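PDB 1EZW: coenzyme f420-dependent n5,n10-methylenetetrahydromethanopterin reductase, which catalyses the reversible, coenzyme F420-dependent reduction of methylenetetrahydromethanopterin to methyltetrahydromethanopterin, a step of methanogenesis from carbon dioxide. Local coordinates for residues A[194-199]-A[227-232]; A[264-269]-A[295-300]. All blocks are in the same frame, centred on the assembly; numbering follows the deposited sequence. Where two conformers were deposited one is given.

Contact 1: A[194-199]-A[227-232]; sequences LVNASN and AAYTCF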
loop_
_atom_site.group_PDB
_atom_site.type_symbol
_atom_site.label_atom_id
_atom_site.label_comp_id
_atom_site.label_asym_id
_atom_site.label_seq_id
_atom_site.Cartn_x
_atom_site.Cartn_y
_atom_site.Cartn_z
ATOM N N LEU A 194 18.719 17.192 -16.290
ATOM C CA LEU A 194 17.895 17.990 -15.391
ATOM C C LEU A 194 18.630 19.287 -15.156
ATOM O O LEU A 194 19.684 19.338 -14.494
ATOM C CB LEU A 194 17.698 17.233 -14.057
ATOM C CG LEU A 194 16.990 15.887 -14.248
ATOM C CD1 LEU A 194 17.099 15.033 -12.964
ATOM C CD2 LEU A 194 15.538 16.129 -14.597
ATOM N N VAL A 195 18.097 20.351 -15.748
ATOM C CA VAL A 195 18.696 21.670 -15.618
ATOM C C VAL A 195 17.851 22.551 -14.714
ATOM O O VAL A 195 16.672 22.755 -14.975
ATOM C CB VAL A 195 18.811 22.315 -17.015
ATOM C CG1 VAL A 195 19.448 23.716 -16.910
ATOM C CG2 VAL A 195 19.613 21.412 -17.914
ATOM N N ASN A 196 18.457 23.041 -13.641
ATOM C CA ASN A 196 17.782 23.928 -12.713
ATOM C C ASN A 196 17.707 25.301 -13.369
ATOM O O ASN A 196 18.642 26.101 -13.247
ATOM C CB ASN A 196 18.562 24.038 -11.396
ATOM C CG ASN A 196 18.295 22.871 -10.453
ATOM O OD1 ASN A 196 19.012 22.670 -9.472
ATOM N ND2 ASN A 196 17.247 22.121 -10.727
ATOM N N ALA A 197 16.625 25.536 -14.102
ATOM C CA ALA A 197 16.412 26.837 -14.758
ATOM C C ALA A 197 14.985 26.900 -15.234
ATOM O O ALA A 197 14.375 25.860 -15.501
ATOM C CB ALA A 197 17.393 26.987 -15.968
ATOM N N SER A 198 14.463 28.121 -15.409
ATOM C CA SER A 198 13.082 28.299 -15.822
ATOM C C SER A 198 12.887 29.258 -17.007
ATOM O O SER A 198 11.752 29.556 -17.368
ATOM C CB SER A 198 12.279 28.842 -14.616
ATOM O OG SER A 198 12.466 28.008 -13.467
ATOM N N ASN A 199 13.979 29.683 -17.628
ATOM C CA ASN A 199 13.862 30.703 -18.695
ATOM C C ASN A 199 14.551 30.271 -20.004
ATOM O O ASN A 199 15.561 29.574 -19.987
ATOM C CB ASN A 199 14.448 31.994 -18.102
ATOM C CG ASN A 199 14.298 33.206 -19.021
ATOM O OD1 ASN A 199 15.017 33.338 -20.021
ATOM N ND2 ASN A 199 13.367 34.086 -18.688
ATOM N N ALA A 227 15.205 18.345 -19.559
ATOM C CA ALA A 227 14.205 18.648 -18.530
ATOM C C ALA A 227 14.502 19.895 -17.759
ATOM O O ALA A 227 15.592 20.055 -17.182
ATOM C CB ALA A 227 14.096 17.458 -17.570
ATOM N N ALA A 228 13.542 20.819 -17.754
ATOM C CA ALA A 228 13.718 22.041 -17.008
ATOM C C ALA A 228 13.165 21.863 -15.598
ATOM O O ALA A 228 11.970 21.647 -15.449
ATOM C CB ALA A 228 12.950 23.194 -17.708
ATOM N N TYR A 229 14.038 21.903 -14.598
ATOM C CA TYR A 229 13.614 21.797 -13.200
ATOM C C TYR A 229 13.282 23.253 -12.840
ATOM O O TYR A 229 14.171 24.042 -12.493
ATOM C CB TYR A 229 14.782 21.256 -12.356
ATOM C CG TYR A 229 14.661 19.795 -11.918
ATOM C CD1 TYR A 229 13.905 18.870 -12.644
ATOM C CD2 TYR A 229 15.362 19.338 -10.806
ATOM C CE1 TYR A 229 13.857 17.504 -12.260
ATOM C CE2 TYR A 229 15.324 17.997 -10.418
ATOM C CZ TYR A 229 14.575 17.088 -11.144
ATOM O OH TYR A 229 14.585 15.756 -10.766
ATOM N N THR A 230 11.997 23.602 -12.910
ATOM C CA THR A 230 11.554 24.980 -12.687
ATOM C C THR A 230 11.021 25.381 -11.327
ATOM O O THR A 230 10.705 24.535 -10.484
ATOM C CB THR A 230 10.425 25.339 -13.679
ATOM O OG1 THR A 230 9.188 24.718 -13.258
ATOM C CG2 THR A 230 10.763 24.839 -15.100
ATOM N N CYS A 231 10.997 26.692 -11.107
ATOM C CA CYS A 231 10.321 27.288 -9.963
ATOM C C CYS A 231 9.000 27.559 -10.703
ATOM O O CYS A 231 8.970 28.312 -11.696
ATOM C CB CYS A 231 10.974 28.591 -9.538
ATOM S SG CYS A 231 9.934 29.508 -8.422
ATOM N N PHE A 232 7.895 26.970 -10.245
ATOM C CA PHE A 232 6.663 27.078 -11.016
ATOM C C PHE A 232 5.518 27.522 -10.138
ATOM O O PHE A 232 5.399 27.053 -8.992
ATOM C CB PHE A 232 6.375 25.673 -11.582
ATOM C CG PHE A 232 5.317 25.607 -12.615
ATOM C CD1 PHE A 232 5.661 25.503 -13.959
ATOM C CD2 PHE A 232 3.981 25.520 -12.252
ATOM C CE1 PHE A 232 4.677 25.297 -14.937
ATOM C CE2 PHE A 232 2.986 25.319 -13.220
ATOM C CZ PHE A 232 3.328 25.205 -14.548
#

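Contact 2: A[264-269]-A[295-300]; sequences HGIDTE and IEAFSI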
loop_
_atom_site.group_PDB
_atom_site.type_symbol
_atom_site.label_atom_id
_atom_site.label_comp_id
_atom_site.label_asym_id
_atom_site.label_seq_id
_atom_site.Cartn_x
_atom_site.Cartn_y
_atom_site.Cartn_z
ATOM N N HIS A 264 20.286 37.639 -17.167
ATOM C CA HIS A 264 18.896 38.028 -16.997
ATOM C C HIS A 264 18.721 39.501 -16.648
ATOM O O HIS A 264 17.632 39.931 -16.282
ATOM C CB HIS A 264 18.243 37.105 -15.936
ATOM C CG HIS A 264 18.150 35.664 -16.370
ATOM N ND1 HIS A 264 17.290 35.239 -17.361
ATOM C CD2 HIS A 264 18.898 34.581 -16.038
ATOM C CE1 HIS A 264 17.512 33.961 -17.627
ATOM N NE2 HIS A 264 18.485 33.537 -16.836
ATOM N N GLY A 265 19.807 40.258 -16.786
ATOM C CA GLY A 265 19.781 41.688 -16.511
ATOM C C GLY A 265 19.262 42.006 -15.130
ATOM O O GLY A 265 18.493 42.960 -14.944
ATOM N N ILE A 266 19.688 41.218 -14.150
ATOM C CA ILE A 266 19.226 41.407 -12.784
ATOM C C ILE A 266 19.910 42.540 -12.030
ATOM O O ILE A 266 21.117 42.724 -12.136
ATOM C CB ILE A 266 19.391 40.110 -11.966
ATOM C CG1 ILE A 266 18.551 38.994 -12.600
ATOM C CG2 ILE A 266 18.944 40.327 -10.538
ATOM C CD1 ILE A 266 17.038 39.275 -12.627
ATOM N N ASP A 267 19.118 43.279 -11.260
ATOM C CA ASP A 267 19.617 44.388 -10.448
ATOM C C ASP A 267 20.564 43.745 -9.433
ATOM O O ASP A 267 20.129 43.281 -8.376
ATOM C CB ASP A 267 18.447 45.069 -9.719
ATOM C CG ASP A 267 18.860 46.321 -8.963
ATOM O OD1 ASP A 267 19.945 46.316 -8.348
ATOM O OD2 ASP A 267 18.074 47.300 -8.962
ATOM N N THR A 268 21.851 43.714 -9.760
ATOM C CA THR A 268 22.847 43.097 -8.891
ATOM C C THR A 268 22.910 43.771 -7.529
ATOM O O THR A 268 23.534 43.263 -6.600
ATOM C CB THR A 268 24.234 43.149 -9.532
ATOM O OG1 THR A 268 24.127 42.797 -10.917
ATOM C CG2 THR A 268 25.165 42.147 -8.856
ATOM N N GLU A 269 22.266 44.928 -7.418
ATOM C CA GLU A 269 22.230 45.653 -6.158
ATOM C C GLU A 269 21.183 44.972 -5.283
ATOM O O GLU A 269 21.504 44.428 -4.221
ATOM C CB GLU A 269 21.856 47.115 -6.402
ATOM C CG GLU A 269 22.789 47.811 -7.388
ATOM C CD GLU A 269 22.372 49.241 -7.703
ATOM O OE1 GLU A 269 22.325 50.072 -6.760
ATOM O OE2 GLU A 269 22.094 49.525 -8.896
ATOM N N ILE A 295 11.457 37.498 -11.180
ATOM C CA ILE A 295 10.379 36.530 -11.328
ATOM C C ILE A 295 10.348 36.004 -12.761
ATOM O O ILE A 295 10.159 34.808 -12.990
ATOM C CB ILE A 295 9.040 37.168 -10.912
ATOM C CG1 ILE A 295 9.077 37.395 -9.390
ATOM C CG2 ILE A 295 7.854 36.307 -11.368
ATOM C CD1 ILE A 295 7.895 38.164 -8.846
ATOM N N GLU A 296 10.551 36.881 -13.744
ATOM C CA GLU A 296 10.553 36.459 -15.147
ATOM C C GLU A 296 11.786 35.599 -15.443
ATOM O O GLU A 296 11.748 34.659 -16.237
ATOM C CB GLU A 296 10.558 37.710 -16.047
ATOM C CG GLU A 296 10.465 37.498 -17.556
ATOM C CD GLU A 296 11.680 36.834 -18.163
ATOM O OE1 GLU A 296 12.812 37.025 -17.660
ATOM O OE2 GLU A 296 11.498 36.133 -19.176
ATOM N N ALA A 297 12.894 35.917 -14.800
ATOM C CA ALA A 297 14.094 35.169 -15.054
ATOM C C ALA A 297 14.134 33.793 -14.399
ATOM O O ALA A 297 14.609 32.822 -15.003
ATOM C CB ALA A 297 15.294 35.968 -14.575
ATOM N N PHE A 298 13.610 33.724 -13.180
ATOM C CA PHE A 298 13.769 32.503 -12.407
ATOM C C PHE A 298 12.557 31.669 -12.063
ATOM O O PHE A 298 12.646 30.811 -11.188
ATOM C CB PHE A 298 14.538 32.862 -11.131
ATOM C CG PHE A 298 15.860 33.570 -11.404
ATOM C CD1 PHE A 298 16.097 34.865 -10.926
ATOM C CD2 PHE A 298 16.838 32.954 -12.174
ATOM C CE1 PHE A 298 17.298 35.527 -11.230
ATOM C CE2 PHE A 298 18.039 33.603 -12.484
ATOM C CZ PHE A 298 18.265 34.897 -12.006
ATOM N N SER A 299 11.450 31.888 -12.750
ATOM C CA SER A 299 10.248 31.097 -12.474
ATOM C C SER A 299 9.343 31.169 -13.684
ATOM O O SER A 299 9.549 32.005 -14.603
ATOM C CB SER A 299 9.479 31.654 -11.265
ATOM O OG SER A 299 8.712 32.818 -11.606
ATOM N N ILE A 300 8.370 30.266 -13.701
ATOM C CA ILE A 300 7.319 30.257 -14.702
ATOM C C ILE A 300 6.128 30.508 -13.790
ATOM O O ILE A 300 5.689 29.619 -13.044
ATOM C CB ILE A 300 7.167 28.907 -15.398
ATOM C CG1 ILE A 300 8.375 28.630 -16.287
ATOM C CG2 ILE A 300 5.925 28.900 -16.275
ATOM C CD1 ILE A 300 8.276 27.263 -16.927
HETATM O O HOH W 1 15.409 37.063 -18.362
#

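Contact 1: A[194-199]-A[227-232]
Tyr-229 meets Leu-194 with its CG turned away from the staggered positions (chi1 -105°), which sets where its ring begins, while the CG of Leu-194, anti to the carbonyl carbon and beside the backbone N (chi1 -61°), lies over one face of that ring. CB of Leu-194 stands over the centre of the same face, 4.2 Å from the ring centroid, in a CH-pi contact. Beyond it CD1 reaches the far end of the ring, 3.4 Å from Tyr-229 OH, and CD2 packs 3.6 Å from Ala-227 CB, where a small methyl suits a position beside a branched leucine. The phenol oxygen is buried here and has no hydrogen-bond partner in the model. The amide of Asn-196 approaches the ring at its edge and near its plane, its ND2 3.4 Å from Tyr-229 CD2.

The backbones pair in parallel. Val-195 N donates to Ala-227 O at 2.9 Å, and Tyr-229 N returns a bond to Val-195 O at 2.8 Å. The following bond, from Ala-197 N to Tyr-229 O, is weak, and Asn-196 is the centre of an inverse gamma turn. Farther on, Ser-198 OG accepts a hydrogen bond from Cys-231 N at 3.1 Å with an N-H...O angle of 162°. Serine suits this place because its short hydroxyl can serve a loop N-H that has left the strand pairing.

The two strands belong to the beta-alpha-beta unit 192-196, 200-216, 225-229 of the TIM barrel. Leu-194, Ala-227 and Tyr-229 point to its interior, where Trp-35 meets the tyrosine edge-to-face; Val-195 and Ala-228 point to the other side of the sheet, against Phe-203 of helix 200-216. Beyond 225-229 lies strand 321-324, whose Val-323 O is bonded to Thr-230 OG1.

Contact 2: A[264-269]-A[295-300]
His-264 lies against Ala-297 from its first side-chain carbon: CB is 3.4 Å from Ala-297 CB, a closeness that suits alanine, whose side chain is a single methyl. CG is anti to the carbonyl carbon (chi1 -66°) and touches the same methyl. From there the ring divides its contacts. ND1 has a water in its plane at 2.8 Å, and that water donates to Glu-296 OE1, a link that is less certain because the glutamate has two conformers. On the other branch CD2 approaches Phe-298 CE2 at 3.8 Å, the two ring planes being inclined by 67°. CE1 has Ala-297 O over one ring face, offset toward the rim, and NE2, at the tip, is hydrogen-bonded to Asp-202 OD1 of helix 200-216. Replacing His-264 by an alanine would probably cost Asp-202 OD1 its bond from NE2 and the water one of its two partners, and open a gap beside Phe-298.

Ile-266 extends the apolar surface, its CG1 lying 3.9 Å from Phe-298 CE1, while Ala-297 CB sits over the centre of one face of the phenylalanine ring. The flat, wide phenylalanine can thus meet histidine, isoleucine and alanine together, and Ile-252 and Val-253 of helix 238-254 also touch it. Ser-299 turns its hydroxyl back to Ile-295 O at 2.8 Å, giving a late carbonyl of helix 292-298 a partner.

Contact 2 is packing between two helix ends: helix 258-263 stops in a Schellman motif, with Gly-265 at positive phi as C-prime residue and Ile-266 N bonded back to Leu-261 O, and the chain leaving it lies on the last turn of helix 292-298.

How the contacts relate
Contact 1 and contact 2 have centres about 14 Å apart and touch directly. Cys-231 O and Ile-300 N, 2.9 Å apart, form a probable hydrogen bond at the start of the small parallel sheet 232-234 with 300-302. Asn-199 joins them again: its OD1 caps helix 200-216 at Lys-201 N, and its ND2 lies 3.0 Å from Glu-296 O. Contact 1 is at the C-terminal ends of barrel strands, where TIM-barrel enzymes generally have their active sites; the centre of contact 2 lies about 21 Å from the centre of the chain, that of contact 1 about 8 Å. The entry contains no F420, and the magnesium at Thr-56 and Ser-57 belongs to neither contact.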